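Local coordinates for protein alkylhalidase CmlS (Streptomyces venezuelae, PDB 3I3L) that acts as a flavin-dependent halogenase in chloramphenicol biosynthesis, using an FAD bonded covalently to the protein, at residues A103-S108 and S433-I438. Residues are numbered along the deposited sequence; the frame is centred on the assembly and turned at random.
Sequences APWTFS and STMIAI
Ile436 rests its CG1 methylene over one face of the Trp105 indole, a CH-pi contact 3.9 Å from the centroid of the five-membered ring. CG1 lies toward the rim, 3.7 Å from Trp105 NE1. Beside it, Ile436 CG2 sits 4.0 Å from Trp105 CD1. The far end of the indole meets Met435, whose CE approaches Trp105 CH2 obliquely, at 3.4 Å. The thioether is bent at chi3 (17°), which turns this methyl toward both aromatic residues. CE is also 4.3 Å from Phe107 CD1, and the Met435 sulfur makes an oblique Met-aromatic contact, SD lying 4.8 Å from the centroid of the Phe107 ring. Trp105 reaches the helix with CG between its own backbone N and carbonyl carbon (chi1 75°), a placement that lays the indole along the backbone of 435-436. Trp105 NE1 is buried here without a hydrogen-bond partner in the model.

Strand 105-108 packs across helix 430-439, at 101° to segment 433-438. Their axes come within 7.4 Å. The strand pairs antiparallel with 89-97 in the large mixed sheet of the FAD-binding domain, whose other sheet carries a probable Rossmann-type GxGxxG turn. The side chain of Phe107 lies about 13 Å from the bound FAD. Replacing the indole of Trp105 by an alanine is likely to leave the Met435 methyl and Ile436 CG1 without their aromatic surface and to open a gap between strand and helix.

Phe96 of the neighbouring strand stacks on Trp105, and Phe373 and Phe377 of helix 352-382 pack on Met435. Farther out, Thr106 OG1 hydrogen-bonds to His441 NE2, just beyond the helix, and Phe582 from the C-terminal tail touches both Phe107 and Met435.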
loop_
_atom_site.group_PDB
_atom_site.type_symbol
_atom_site.label_atom_id
_atom_site.label_comp_id
_atom_site.label_asym_id
_atom_site.label_seq_id
_atom_site.Cartn_x
_atom_site.Cartn_y
_atom_site.Cartn_z
ATOM N N ALA A 103 14.282 -0.782 -21.541
ATOM C CA ALA A 103 15.170 -0.090 -20.612
ATOM C C ALA A 103 14.627 -0.358 -19.179
ATOM O O ALA A 103 13.409 -0.402 -18.981
ATOM C CB ALA A 103 15.101 1.411 -20.932
ATOM N N PRO A 104 15.503 -0.495 -18.206
ATOM C CA PRO A 104 15.100 -0.555 -16.780
ATOM C C PRO A 104 14.381 0.703 -16.317
ATOM O O PRO A 104 14.591 1.750 -16.895
ATOM C CB PRO A 104 16.449 -0.673 -16.024
ATOM C CG PRO A 104 17.421 -1.189 -17.049
ATOM C CD PRO A 104 16.968 -0.617 -18.388
ATOM N N TRP A 105 13.512 0.596 -15.315
ATOM C CA TRP A 105 13.058 1.801 -14.621
ATOM C C TRP A 105 13.114 1.719 -13.094
ATOM O O TRP A 105 13.035 0.621 -12.523
ATOM C CB TRP A 105 11.682 2.283 -15.124
ATOM C CG TRP A 105 10.536 1.462 -14.657
ATOM C CD1 TRP A 105 9.982 0.338 -15.267
ATOM C CD2 TRP A 105 9.756 1.727 -13.489
ATOM N NE1 TRP A 105 8.893 -0.095 -14.516
ATOM C CE2 TRP A 105 8.740 0.736 -13.425
ATOM C CE3 TRP A 105 9.817 2.728 -12.475
ATOM C CZ2 TRP A 105 7.814 0.691 -12.374
ATOM C CZ3 TRP A 105 8.835 2.721 -11.453
ATOM C CH2 TRP A 105 7.863 1.696 -11.408
ATOM N N THR A 106 13.308 2.862 -12.428
ATOM C CA THR A 106 13.435 2.879 -10.990
ATOM C C THR A 106 12.471 3.873 -10.338
ATOM O O THR A 106 12.391 5.029 -10.790
ATOM C CB THR A 106 14.884 3.239 -10.601
ATOM O OG1 THR A 106 15.746 2.168 -11.001
ATOM C CG2 THR A 106 15.038 3.509 -9.064
ATOM N N PHE A 107 11.778 3.430 -9.282
ATOM C CA PHE A 107 10.913 4.307 -8.485
ATOM C C PHE A 107 11.612 4.822 -7.234
ATOM O O PHE A 107 11.742 4.092 -6.254
ATOM C CB PHE A 107 9.600 3.597 -8.099
ATOM C CG PHE A 107 8.618 4.488 -7.339
ATOM C CD1 PHE A 107 8.166 5.708 -7.882
ATOM C CD2 PHE A 107 8.162 4.134 -6.071
ATOM C CE1 PHE A 107 7.271 6.538 -7.175
ATOM C CE2 PHE A 107 7.226 4.971 -5.361
ATOM C CZ PHE A 107 6.795 6.148 -5.919
ATOM N N SER A 108 12.083 6.069 -7.287
ATOM C CA SER A 108 12.892 6.658 -6.216
ATOM C C SER A 108 12.040 6.978 -5.027
ATOM O O SER A 108 10.888 7.382 -5.181
ATOM C CB SER A 108 13.555 7.972 -6.662
ATOM O OG SER A 108 14.279 8.537 -5.564
ATOM N N SER A 433 1.964 4.764 -16.769
ATOM C CA SER A 433 2.754 5.145 -17.915
ATOM C C SER A 433 3.687 6.305 -17.507
ATOM O O SER A 433 4.843 6.395 -17.926
ATOM C CB SER A 433 1.807 5.561 -19.033
ATOM O OG SER A 433 2.424 5.293 -20.247
ATOM N N THR A 434 3.169 7.141 -16.623
ATOM C CA THR A 434 3.867 8.280 -16.153
ATOM C C THR A 434 5.053 7.855 -15.318
ATOM O O THR A 434 6.178 8.265 -15.621
ATOM C CB THR A 434 2.932 9.230 -15.401
ATOM O OG1 THR A 434 2.010 9.811 -16.343
ATOM C CG2 THR A 434 3.719 10.357 -14.751
ATOM N N MET A 435 4.796 7.027 -14.296
ATOM C CA MET A 435 5.812 6.532 -13.407
ATOM C C MET A 435 6.966 5.911 -14.172
ATOM O O MET A 435 8.089 6.226 -13.891
ATOM C CB MET A 435 5.247 5.523 -12.408
ATOM C CG MET A 435 4.534 6.152 -11.195
ATOM S SD MET A 435 4.202 4.944 -9.822
ATOM C CE MET A 435 5.290 3.650 -10.290
ATOM N N ILE A 436 6.660 5.063 -15.154
ATOM C CA ILE A 436 7.648 4.318 -15.902
ATOM C C ILE A 436 8.541 5.263 -16.676
ATOM O O ILE A 436 9.763 5.109 -16.649
ATOM C CB ILE A 436 7.022 3.246 -16.848
ATOM C CG1 ILE A 436 6.342 2.110 -16.045
ATOM C CG2 ILE A 436 8.064 2.658 -17.848
ATOM C CD1 ILE A 436 5.617 1.018 -16.927
ATOM N N ALA A 437 7.932 6.215 -17.373
ATOM C CA ALA A 437 8.673 7.256 -18.115
ATOM C C ALA A 437 9.594 8.058 -17.215
ATOM O O ALA A 437 10.783 8.210 -17.513
ATOM C CB ALA A 437 7.705 8.214 -18.836
ATOM N N ILE A 438 9.074 8.592 -16.119
ATOM C CA ILE A 438 9.919 9.329 -15.185
ATOM C C ILE A 438 11.085 8.449 -14.706
ATOM O O ILE A 438 12.243 8.906 -14.664
ATOM C CB ILE A 438 9.091 9.822 -14.007
ATOM C CG1 ILE A 438 8.056 10.842 -14.469
ATOM C CG2 ILE A 438 9.968 10.435 -12.939
ATOM C CD1 ILE A 438 7.268 11.391 -13.281
#